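Local coordinates for Dhd127_b (Synthetic construct, PDB 6DLM), which is one half of a computationally designed coiled-coil heterodimer, a helical hairpin made to pair with its partner chain Dhd127_a, at residues Glu16-Leu21 and Asp58-Gln63; Lys30-Ile35 and Glu48-Ser53. All blocks are in the same frame, centred on the assembly; numbering follows the deposited sequence.

How the contacts relate
Both contacts join helices 7-37 and 44-75, which run antiparallel as a hairpin. The centre of contact 1 lies about 5 Å, and that of contact 2 about 13 Å, from the centre of the chain, contact 2 being nearer the connecting loop; their centres are about 18 Å apart, and their nearest atoms, about 5 Å apart, do not touch. Along the chain the order is 16-21, 30-35, 48-53, 58-63, so the inner pair closes the short connection and the outer pair the longer one. The segment axes approach to 10.2 Å and 10.0 Å, so the spacing is nearly the same at these two levels. Dhd127_a packs against residues at both levels, consistent with the intended heterodimer.

Contact 1 of 2, residues Glu16-Leu21 and Asp58-Gln63; sequences EHLLRL and DEIRRQ
Gln-63 reaches from helix 44-75 toward His-17, Leu-18 and Leu-21 of helix 7-37, and its atoms can be followed outward one by one. CB lies 3.8 Å from CD1 of Leu-18, the two side chains running past one another in opposite senses. CG stands anti to the carbonyl carbon (chi1 -70°), and the chain runs extended to CD. At the tip, OE1 borders CD1 of Leu-18 and faces the edge of the His-17 ring in its plane, 3.4 Å from CD2; amide and ring planes are 21° apart. NE2 lies over against CD2 of Leu-21 and has two hydrogen-bond acceptors. One is OE1 of Glu-59, at 2.9 Å from NE2 of Gln-63, with an N-H...O angle of 172°; the other is a water, which also lies 2.7 Å from NE2 of His-17 and so bridges the helices.

The Glu-59 carboxylate is itself fixed by Arg-62, which binds it with NE and NH2, one nitrogen to each oxygen. OE1 of Glu-59 accepts from NH2 of Arg-62 on its syn side and from NE2 of Gln-63 on its anti side.

Beside this polar group, Leu-21 CD2 packs against CG of Glu-59 (3.6 Å) and CG1 of Ile-60 (3.7 Å). Leu-18 CD1 approaches Ile-60 CG2 at 4.0 Å. Ile-60 also touches Ile-22 and Leu-25 of helix 7-37 and Val-19 of the Dhd127_a chain, so Ile-60 reaches both helix 7-37 and the partner chain.

The segments are antiparallel, with axes 10.2 Å apart at closest approach. The chemistry implies an antiparallel helix-helix interface with both apolar and polar contacts: leucine and isoleucine supply the apolar packing, while the buried glutamine has its amide rotation set by a carboxylate and a water, and the arginine positions that carboxylate as a second shell.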
# COMPACT_ATOMS: atom_id res chain seq x y z
N GLU B 16 -5.65 -11.12 0.52
CA GLU B 16 -5.42 -11.09 -0.92
C GLU B 16 -6.29 -10.02 -1.60
O GLU B 16 -5.83 -9.32 -2.47
CB GLU B 16 -5.66 -12.45 -1.55
CG GLU B 16 -4.87 -13.56 -0.89
CD GLU B 16 -3.52 -13.79 -1.54
OE1 GLU B 16 -3.03 -14.93 -1.47
OE2 GLU B 16 -2.97 -12.84 -2.13
N HIS B 17 -7.54 -9.91 -1.16
CA HIS B 17 -8.40 -8.87 -1.70
C HIS B 17 -7.80 -7.50 -1.37
O HIS B 17 -7.76 -6.63 -2.23
CB HIS B 17 -9.78 -8.98 -1.08
CG HIS B 17 -10.73 -7.92 -1.55
ND1 HIS B 17 -11.45 -8.03 -2.72
CD2 HIS B 17 -11.10 -6.75 -0.99
CE1 HIS B 17 -12.21 -6.96 -2.87
NE2 HIS B 17 -12.01 -6.17 -1.84
N LEU B 18 -7.31 -7.34 -0.14
CA LEU B 18 -6.68 -6.09 0.26
C LEU B 18 -5.43 -5.80 -0.58
O LEU B 18 -5.24 -4.67 -1.00
CB LEU B 18 -6.34 -6.12 1.75
CG LEU B 18 -5.66 -4.89 2.35
CD1 LEU B 18 -6.47 -3.63 2.09
CD2 LEU B 18 -5.46 -5.07 3.84
N LEU B 19 -4.62 -6.82 -0.83
CA LEU B 19 -3.44 -6.64 -1.66
C LEU B 19 -3.82 -6.18 -3.08
O LEU B 19 -3.14 -5.35 -3.65
CB LEU B 19 -2.60 -7.92 -1.72
CG LEU B 19 -1.85 -8.29 -0.44
CD1 LEU B 19 -0.95 -9.48 -0.71
CD2 LEU B 19 -1.03 -7.11 0.07
N ARG B 20 -4.90 -6.70 -3.63
CA ARG B 20 -5.33 -6.26 -4.95
C ARG B 20 -5.68 -4.76 -4.93
O ARG B 20 -5.31 -4.04 -5.84
CB ARG B 20 -6.49 -7.11 -5.46
CG ARG B 20 -6.04 -8.47 -5.96
CD ARG B 20 -7.13 -9.24 -6.68
NE ARG B 20 -8.17 -9.70 -5.78
CZ ARG B 20 -8.09 -10.82 -5.07
NH1 ARG B 20 -7.02 -11.58 -5.16
NH2 ARG B 20 -9.09 -11.17 -4.28
N LEU B 21 -6.39 -4.30 -3.91
CA LEU B 21 -6.68 -2.88 -3.78
C LEU B 21 -5.38 -2.06 -3.62
O LEU B 21 -5.24 -1.01 -4.21
CB LEU B 21 -7.63 -2.61 -2.63
CG LEU B 21 -8.26 -1.22 -2.56
CD1 LEU B 21 -8.99 -0.87 -3.84
CD2 LEU B 21 -9.20 -1.14 -1.38
N ASP B 58 -8.25 5.47 1.72
CA ASP B 58 -9.19 5.44 2.82
C ASP B 58 -9.80 4.04 2.99
O ASP B 58 -9.91 3.55 4.10
CB ASP B 58 -10.30 6.45 2.57
CG ASP B 58 -11.33 6.45 3.66
OD1 ASP B 58 -11.32 7.38 4.48
OD2 ASP B 58 -12.13 5.50 3.70
N GLU B 59 -10.23 3.44 1.89
CA GLU B 59 -10.76 2.08 1.91
C GLU B 59 -9.68 1.06 2.35
O GLU B 59 -9.97 0.13 3.07
CB GLU B 59 -11.33 1.72 0.55
CG GLU B 59 -11.93 0.33 0.45
CD GLU B 59 -13.12 0.12 1.36
OE1 GLU B 59 -13.58 -1.03 1.46
OE2 GLU B 59 -13.60 1.09 1.98
N ILE B 60 -8.45 1.25 1.89
CA ILE B 60 -7.38 0.35 2.30
C ILE B 60 -7.18 0.41 3.81
O ILE B 60 -7.03 -0.62 4.44
CB ILE B 60 -6.05 0.69 1.60
CG1 ILE B 60 -6.08 0.25 0.15
CG2 ILE B 60 -4.90 0.05 2.33
CD1 ILE B 60 -5.08 0.96 -0.72
N ARG B 61 -7.17 1.61 4.38
CA ARG B 61 -7.02 1.73 5.82
C ARG B 61 -8.19 1.05 6.55
O ARG B 61 -7.97 0.32 7.49
CB ARG B 61 -6.89 3.20 6.22
CG ARG B 61 -7.30 3.53 7.64
CD ARG B 61 -6.33 3.00 8.68
NE ARG B 61 -5.01 3.61 8.59
CZ ARG B 61 -4.01 3.31 9.40
NH1 ARG B 61 -4.17 2.40 10.35
NH2 ARG B 61 -2.83 3.89 9.26
N ARG B 62 -9.42 1.26 6.10
CA ARG B 62 -10.53 0.61 6.77
C ARG B 62 -10.43 -0.92 6.70
O ARG B 62 -10.62 -1.59 7.70
CB ARG B 62 -11.87 1.05 6.17
CG ARG B 62 -13.07 0.38 6.80
CD ARG B 62 -14.36 0.73 6.09
NE ARG B 62 -14.51 0.00 4.84
CZ ARG B 62 -14.90 -1.26 4.77
NH1 ARG B 62 -15.17 -1.92 5.88
NH2 ARG B 62 -15.00 -1.86 3.60
N GLN B 63 -10.14 -1.47 5.52
CA GLN B 63 -10.01 -2.92 5.40
C GLN B 63 -8.85 -3.50 6.21
O GLN B 63 -9.00 -4.51 6.87
CB GLN B 63 -9.83 -3.34 3.94
CG GLN B 63 -11.09 -3.15 3.12
CD GLN B 63 -10.98 -3.72 1.72
OE1 GLN B 63 -10.16 -4.59 1.45
NE2 GLN B 63 -11.82 -3.23 0.83
O HOH W 1 -12.20 -3.52 -2.14

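Contact 2 of 2, residues Lys30-Ile35 and Glu48-Ser53; sequences KELLEI and ELVRRS
In this antiparallel helical hairpin, near its connecting loop, Leu-49 is the central apolar side chain of one layer, with Leu-32, Ile-35 and Val-50 also packing there. The segment axes approach to 10.0 Å, at 156° between their directions. Leu-49 CG is anti to the carbonyl carbon (chi1 -66°), and beyond it CD1 lies 3.7 Å from the backbone N of Leu-32 and 4.0 Å from Ile-35 CD1. Glu-31 crosses Leu-49 at about a right angle, its CG and CD bordering CD1 while OE1 comes to 3.8 Å from Leu-49 CD2. OE2 of Glu-31 makes a salt bridge with NE of Arg-45, on helix 44-75, so this bridge spans the two helices. Leu-32 CD2 meets Val-50 CG2 obliquely at 4.0 Å; these two also pack against Ser-29 and Glu-30, respectively, of the Dhd127_a chain.

On helix 44-75, Glu-48 links two arginines: Arg-51 binds both carboxylate oxygens, through NE and NH2, and Arg-52 NE adds a 2.7 Å bond to Glu-48 OE1. This network ties turns of its own helix, away from the apolar contact. The buried Ser-53 OG donates to Leu-49 O, 2.8 Å away, while Ser-53 N reaches that oxygen from the other face of its plane.

Direct contact between residues 30-35 and 48-53 is thus mainly apolar, and the polar helix-to-helix links here are Glu-31 to Arg-45 and Ser-53 OG to Gln-29.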
# COMPACT_ATOMS: atom_id res chain seq x y z
N LYS B 30 1.97 4.97 -9.61
CA LYS B 30 2.98 4.86 -10.64
C LYS B 30 2.62 5.72 -11.87
O LYS B 30 3.49 6.36 -12.44
CB LYS B 30 3.17 3.40 -11.05
CG LYS B 30 4.34 3.18 -11.98
CD LYS B 30 5.63 3.76 -11.42
CE LYS B 30 6.09 3.01 -10.19
NZ LYS B 30 7.50 3.29 -9.80
N GLU B 31 1.36 5.73 -12.28
CA GLU B 31 0.99 6.58 -13.41
C GLU B 31 1.28 8.05 -13.05
O GLU B 31 1.85 8.78 -13.84
CB GLU B 31 -0.47 6.43 -13.81
CG GLU B 31 -0.91 7.38 -14.92
CD GLU B 31 -2.39 7.31 -15.25
OE1 GLU B 31 -3.05 6.36 -14.83
OE2 GLU B 31 -2.90 8.19 -15.96
N LEU B 32 0.93 8.43 -11.84
CA LEU B 32 1.16 9.80 -11.39
C LEU B 32 2.65 10.14 -11.43
O LEU B 32 3.03 11.16 -11.95
CB LEU B 32 0.60 9.94 -9.98
CG LEU B 32 0.81 11.23 -9.20
CD1 LEU B 32 0.26 12.41 -9.97
CD2 LEU B 32 0.17 11.16 -7.83
N LEU B 33 3.48 9.26 -10.90
CA LEU B 33 4.92 9.49 -10.92
C LEU B 33 5.50 9.53 -12.35
O LEU B 33 6.33 10.38 -12.65
CB LEU B 33 5.63 8.42 -10.11
CG LEU B 33 7.15 8.46 -10.17
CD1 LEU B 33 7.70 9.79 -9.68
CD2 LEU B 33 7.70 7.31 -9.35
N GLU B 34 5.08 8.62 -13.20
CA GLU B 34 5.55 8.62 -14.59
C GLU B 34 5.15 9.91 -15.33
O GLU B 34 5.93 10.46 -16.08
CB GLU B 34 5.10 7.36 -15.32
CG GLU B 34 5.83 6.14 -14.79
CD GLU B 34 5.70 4.91 -15.68
OE1 GLU B 34 4.64 4.70 -16.26
OE2 GLU B 34 6.68 4.15 -15.76
N ILE B 35 3.93 10.37 -15.11
CA ILE B 35 3.50 11.62 -15.70
C ILE B 35 4.30 12.82 -15.17
O ILE B 35 4.72 13.66 -15.94
CB ILE B 35 2.01 11.87 -15.42
CG1 ILE B 35 1.16 10.84 -16.16
CG2 ILE B 35 1.61 13.27 -15.82
CD1 ILE B 35 -0.31 10.92 -15.82
N GLU B 48 -6.60 14.35 -10.69
CA GLU B 48 -7.58 13.28 -10.59
C GLU B 48 -6.97 12.00 -9.97
O GLU B 48 -7.63 11.33 -9.20
CB GLU B 48 -8.21 12.97 -11.95
CG GLU B 48 -9.09 11.74 -11.98
CD GLU B 48 -10.31 11.83 -11.09
OE1 GLU B 48 -10.99 10.80 -10.92
OE2 GLU B 48 -10.59 12.92 -10.56
N LEU B 49 -5.73 11.68 -10.33
CA LEU B 49 -5.05 10.52 -9.74
C LEU B 49 -4.87 10.70 -8.23
O LEU B 49 -4.99 9.74 -7.48
CB LEU B 49 -3.70 10.26 -10.41
CG LEU B 49 -3.79 9.84 -11.87
CD1 LEU B 49 -2.43 9.91 -12.54
CD2 LEU B 49 -4.39 8.45 -11.99
N VAL B 50 -4.54 11.91 -7.82
CA VAL B 50 -4.43 12.18 -6.40
C VAL B 50 -5.78 11.99 -5.71
O VAL B 50 -5.84 11.34 -4.68
CB VAL B 50 -3.95 13.62 -6.14
CG1 VAL B 50 -4.16 14.00 -4.69
CG2 VAL B 50 -2.50 13.78 -6.54
N ARG B 51 -6.85 12.50 -6.30
CA ARG B 51 -8.17 12.35 -5.70
C ARG B 51 -8.55 10.87 -5.59
O ARG B 51 -9.01 10.43 -4.55
CB ARG B 51 -9.22 13.07 -6.56
CG ARG B 51 -10.59 13.18 -5.91
CD ARG B 51 -11.65 13.57 -6.92
NE ARG B 51 -11.90 12.50 -7.88
CZ ARG B 51 -12.56 11.39 -7.59
NH1 ARG B 51 -13.06 11.21 -6.37
NH2 ARG B 51 -12.73 10.44 -8.50
N ARG B 52 -8.36 10.10 -6.65
CA ARG B 52 -8.63 8.68 -6.58
C ARG B 52 -7.72 7.98 -5.55
O ARG B 52 -8.17 7.11 -4.82
CB ARG B 52 -8.44 8.02 -7.95
CG ARG B 52 -9.29 8.61 -9.05
CD ARG B 52 -9.11 7.84 -10.35
NE ARG B 52 -9.88 8.43 -11.43
CZ ARG B 52 -9.89 7.98 -12.68
NH1 ARG B 52 -9.18 6.92 -13.01
NH2 ARG B 52 -10.63 8.59 -13.59
N SER B 53 -6.46 8.38 -5.49
CA SER B 53 -5.56 7.76 -4.52
C SER B 53 -6.08 7.96 -3.09
O SER B 53 -6.06 7.04 -2.31
CB SER B 53 -4.16 8.32 -4.65
OG SER B 53 -3.57 7.94 -5.86